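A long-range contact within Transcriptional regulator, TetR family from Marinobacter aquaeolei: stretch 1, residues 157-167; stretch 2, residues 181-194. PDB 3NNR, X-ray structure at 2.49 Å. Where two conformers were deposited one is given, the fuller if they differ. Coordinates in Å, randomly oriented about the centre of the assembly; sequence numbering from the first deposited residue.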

# COMPACT_ATOMS: atom_id res chain seq x y z
N LEU A 157 -1.57 -3.04 6.46
CA LEU A 157 -0.82 -2.14 5.59
C LEU A 157 0.20 -2.91 4.72
O LEU A 157 0.34 -2.63 3.54
CB LEU A 157 -0.12 -1.04 6.42
CG LEU A 157 -0.99 0.05 7.07
CD1 LEU A 157 -0.22 0.91 8.09
CD2 LEU A 157 -1.58 0.98 6.01
N VAL A 158 0.87 -3.89 5.32
CA VAL A 158 1.85 -4.71 4.61
C VAL A 158 1.20 -5.66 3.62
O VAL A 158 1.64 -5.75 2.50
CB VAL A 158 2.76 -5.52 5.58
CG1 VAL A 158 3.48 -6.67 4.86
CG2 VAL A 158 3.75 -4.57 6.28
N ILE A 159 0.15 -6.34 4.04
CA ILE A 159 -0.50 -7.33 3.18
C ILE A 159 -1.13 -6.70 1.95
O ILE A 159 -0.85 -7.11 0.84
CB ILE A 159 -1.56 -8.16 3.92
CG1 ILE A 159 -0.90 -9.05 4.97
CG2 ILE A 159 -2.25 -9.08 2.97
CD1 ILE A 159 -1.86 -9.91 5.78
N THR A 160 -1.91 -5.66 2.15
CA THR A 160 -2.63 -5.02 1.05
C THR A 160 -1.77 -4.19 0.12
O THR A 160 -2.27 -3.81 -0.92
CB THR A 160 -3.79 -4.17 1.57
OG1 THR A 160 -3.30 -3.09 2.37
CG2 THR A 160 -4.71 -5.03 2.37
N ASN A 161 -0.52 -3.91 0.47
CA ASN A 161 0.40 -3.19 -0.40
C ASN A 161 1.50 -4.08 -1.02
O ASN A 161 2.43 -3.55 -1.66
CB ASN A 161 1.10 -2.05 0.41
CG ASN A 161 1.59 -0.88 -0.47
OD1 ASN A 161 0.93 -0.50 -1.46
ND2 ASN A 161 2.74 -0.26 -0.09
N TRP A 162 1.42 -5.40 -0.85
CA TRP A 162 2.48 -6.30 -1.35
C TRP A 162 2.47 -6.42 -2.87
O TRP A 162 3.53 -6.33 -3.47
CB TRP A 162 2.37 -7.68 -0.68
CG TRP A 162 3.51 -8.58 -1.06
CD1 TRP A 162 3.44 -9.73 -1.77
CD2 TRP A 162 4.89 -8.36 -0.79
NE1 TRP A 162 4.69 -10.27 -1.93
CE2 TRP A 162 5.61 -9.44 -1.35
CE3 TRP A 162 5.61 -7.34 -0.12
CZ2 TRP A 162 7.01 -9.54 -1.26
CZ3 TRP A 162 6.98 -7.43 -0.04
CH2 TRP A 162 7.67 -8.54 -0.59
N MSE A 163 1.29 -6.68 -3.46
CA MSE A 163 1.10 -6.77 -4.92
C MSE A 163 1.78 -5.50 -5.51
O MSE A 163 2.79 -5.59 -6.26
CB MSE A 163 -0.42 -6.84 -5.27
CG MSE A 163 -0.90 -8.02 -6.18
SE MSE A 163 -0.84 -9.69 -5.22
CE MSE A 163 1.05 -10.03 -5.35
N ALA A 164 1.27 -4.33 -5.11
CA ALA A 164 1.78 -3.02 -5.57
C ALA A 164 3.29 -2.87 -5.51
O ALA A 164 3.88 -2.27 -6.42
CB ALA A 164 1.06 -1.86 -4.80
N PHE A 165 3.92 -3.40 -4.46
CA PHE A 165 5.41 -3.37 -4.36
C PHE A 165 6.08 -4.25 -5.42
O PHE A 165 7.13 -3.88 -5.96
CB PHE A 165 5.92 -3.79 -2.97
CG PHE A 165 7.45 -3.95 -2.90
CD1 PHE A 165 8.29 -2.86 -2.98
CD2 PHE A 165 8.03 -5.21 -2.77
CE1 PHE A 165 9.72 -3.00 -2.91
CE2 PHE A 165 9.45 -5.38 -2.69
CZ PHE A 165 10.29 -4.26 -2.77
N LEU A 166 5.50 -5.43 -5.67
CA LEU A 166 6.03 -6.38 -6.65
C LEU A 166 6.05 -5.79 -8.05
O LEU A 166 7.06 -5.98 -8.73
CB LEU A 166 5.28 -7.73 -6.63
CG LEU A 166 5.45 -8.59 -5.36
CD1 LEU A 166 4.47 -9.72 -5.39
CD2 LEU A 166 6.84 -9.11 -5.21
N LYS A 167 4.98 -5.08 -8.47
CA LYS A 167 5.02 -4.41 -9.80
C LYS A 167 6.21 -3.39 -10.00
O LYS A 167 6.79 -3.31 -11.11
CB LYS A 167 3.67 -3.83 -10.21
CG LYS A 167 2.71 -4.87 -10.89
CD LYS A 167 2.17 -5.95 -9.99
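Stretch 2 (181-194) TELKQGIYQVLTLE

What forms the apolar centre of the contact? Val190, in the helix of stretch 2, packs against two residues one after the other on stretch 1. Val190 CG2 lies 3.8 Å from Val158 CG1 and 3.4 Å from Ile159 CG1. Val158 points its CA-to-CB bond toward stretch 2, whereas that of Ile159 runs sideways and the end of the side chain comes nearer. The neighbouring Gln189 adds its aliphatic part, with CB 4.1 Å from Val158 CG1, and about one turn on Leu193 makes a looser contact, its CD1 4.5 Å from Val158 CG2.

How does the backbone of stretch 2 run past stretch 1? The two run in opposite senses: going forward along stretch 1, from Val158 to Trp162 to Met163, the nearest partners go back from Val190 to Gly186 to Leu183. The CA atoms of Val158 and Val190 are 6.7 Å apart, those of Trp162 and Gly186 6.2 Å, and those of Met163 and Leu183 6.9 Å. Stretch 1 is helical on both sides of a break near Asn161, where the backbone hydrogen bonds donated by Asn161 N and Trp162 N are weak. In stretch 2, residues 181-184 have helical backbone angles without the regular bonds, and a regular helix follows from about Gly186, with Val190 N hydrogen-bonded to Gly186 O at 3.1 Å.

Why can the backbones come so close at Trp162? Gly186 has no side chain, so its CA rests directly over the indole face, 3.5 Å from the centroid of the five-membered ring and 14° off the ring normal, a CH-pi contact. A CB at this position would point toward stretch 1 and come within 2.8 Å of Trp162 CD1, a clash. Farther along the indole, Trp162 CZ3 meets Gln189 CG at 3.8 Å.

What lies toward the polar edge? Near the plane of the indole, Trp162 NE1 approaches Leu183 O at 3.1 Å, but the geometry leaves open whether they are hydrogen-bonded. Trp162 NE1 is also 3.3 Å from Gly186 N, yet both are donors and do not hydrogen-bond to each other. Beside this polar site, Met163, a selenomethionine, brings its CE to 3.3 Å from Leu183 CB; the rest of the Leu183 side chain is not modelled. Leu166 CD1 reaches the backbone at 4.0 Å from Leu183 CA and 4.4 Å from Glu182 O, where exposed Glu182 borders the contact.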

# COMPACT_ATOMS: atom_id res chain seq x y z
N THR A 181 2.48 -17.53 -7.76
CA THR A 181 3.21 -18.14 -6.59
C THR A 181 4.49 -17.34 -6.22
O THR A 181 5.14 -17.60 -5.20
CB THR A 181 3.55 -19.66 -6.79
OG1 THR A 181 4.56 -19.80 -7.80
CG2 THR A 181 2.28 -20.49 -7.15
N GLU A 182 4.87 -16.43 -7.12
CA GLU A 182 5.84 -15.33 -6.87
C GLU A 182 5.25 -14.39 -5.70
O GLU A 182 5.99 -13.83 -4.87
CB GLU A 182 6.06 -14.57 -8.23
CG GLU A 182 4.73 -13.80 -8.77
CD GLU A 182 4.58 -13.52 -10.31
OE1 GLU A 182 5.58 -13.62 -11.06
OE2 GLU A 182 3.45 -13.17 -10.77
N LEU A 183 3.91 -14.27 -5.65
CA LEU A 183 3.13 -13.39 -4.72
C LEU A 183 3.09 -13.71 -3.24
O LEU A 183 2.95 -12.80 -2.43
CB LEU A 183 1.65 -13.30 -5.18
N LYS A 184 3.15 -14.99 -2.86
CA LYS A 184 2.98 -15.36 -1.44
C LYS A 184 4.20 -15.08 -0.53
O LYS A 184 4.09 -15.16 0.70
CB LYS A 184 2.48 -16.83 -1.30
CG LYS A 184 1.10 -17.16 -1.95
CD LYS A 184 0.49 -18.46 -1.34
CE LYS A 184 -0.88 -18.86 -1.90
NZ LYS A 184 -0.81 -19.86 -3.02
N GLN A 185 5.34 -14.73 -1.12
CA GLN A 185 6.57 -14.38 -0.36
C GLN A 185 6.44 -13.09 0.57
O GLN A 185 7.35 -12.73 1.30
CB GLN A 185 7.75 -14.37 -1.35
CG GLN A 185 8.10 -15.83 -1.86
CD GLN A 185 8.52 -15.95 -3.34
OE1 GLN A 185 7.83 -15.47 -4.22
NE2 GLN A 185 9.62 -16.67 -3.61
N GLY A 186 5.29 -12.41 0.50
CA GLY A 186 4.90 -11.33 1.42
C GLY A 186 4.56 -11.82 2.83
O GLY A 186 4.47 -11.00 3.77
N ILE A 187 4.35 -13.13 2.98
CA ILE A 187 4.17 -13.76 4.29
C ILE A 187 5.43 -13.57 5.15
O ILE A 187 5.32 -13.32 6.35
CB ILE A 187 3.82 -15.24 4.14
CG1 ILE A 187 2.41 -15.39 3.54
CG2 ILE A 187 3.88 -15.96 5.48
CD1 ILE A 187 2.04 -16.83 3.28
N TYR A 188 6.61 -13.67 4.53
CA TYR A 188 7.90 -13.42 5.19
C TYR A 188 7.90 -12.04 5.84
O TYR A 188 8.32 -11.89 7.01
CB TYR A 188 9.03 -13.55 4.15
CG TYR A 188 10.46 -13.26 4.63
CD1 TYR A 188 11.13 -14.12 5.51
CD2 TYR A 188 11.18 -12.15 4.13
CE1 TYR A 188 12.45 -13.86 5.93
CE2 TYR A 188 12.49 -11.89 4.53
CZ TYR A 188 13.12 -12.74 5.43
OH TYR A 188 14.43 -12.47 5.83
N GLN A 189 7.39 -11.04 5.11
CA GLN A 189 7.30 -9.66 5.61
C GLN A 189 6.30 -9.49 6.76
O GLN A 189 6.57 -8.72 7.69
CB GLN A 189 6.99 -8.68 4.47
CG GLN A 189 8.10 -8.59 3.41
CD GLN A 189 9.40 -8.06 3.94
OE1 GLN A 189 9.41 -7.07 4.65
NE2 GLN A 189 10.50 -8.70 3.59
N VAL A 190 5.15 -10.18 6.69
CA VAL A 190 4.16 -10.14 7.78
C VAL A 190 4.71 -10.82 9.03
O VAL A 190 4.58 -10.29 10.14
CB VAL A 190 2.81 -10.79 7.39
CG1 VAL A 190 1.90 -10.83 8.58
CG2 VAL A 190 2.14 -9.98 6.25
N LEU A 191 5.35 -11.97 8.86
CA LEU A 191 5.92 -12.70 10.00
C LEU A 191 7.10 -11.94 10.64
O LEU A 191 7.36 -12.09 11.83
CB LEU A 191 6.25 -14.15 9.63
CG LEU A 191 5.04 -15.02 9.26
CD1 LEU A 191 5.47 -16.35 8.71
CD2 LEU A 191 4.10 -15.26 10.44
N THR A 192 7.78 -11.11 9.84
CA THR A 192 8.83 -10.24 10.35
C THR A 192 8.28 -9.27 11.39
O THR A 192 9.01 -8.90 12.31
CB THR A 192 9.50 -9.45 9.21
OG1 THR A 192 10.06 -10.39 8.28
CG2 THR A 192 10.59 -8.54 9.72
N LEU A 193 7.01 -8.87 11.27
CA LEU A 193 6.38 -7.99 12.26
C LEU A 193 6.32 -8.63 13.65
O LEU A 193 6.51 -7.93 14.63
CB LEU A 193 4.96 -7.56 11.86
CG LEU A 193 4.80 -6.80 10.56
CD1 LEU A 193 3.31 -6.65 10.23
CD2 LEU A 193 5.51 -5.45 10.66
N GLU A 194 6.09 -9.94 13.72
CA GLU A 194 5.97 -10.65 15.01
C GLU A 194 7.22 -11.41 15.46
O GLU A 194 7.14 -12.05 16.49
CB GLU A 194 4.72 -11.55 15.01
CG GLU A 194 3.38 -10.80 14.69
CD GLU A 194 2.98 -9.69 15.70
OE1 GLU A 194 3.04 -9.93 16.94
OE2 GLU A 194 2.56 -8.60 15.24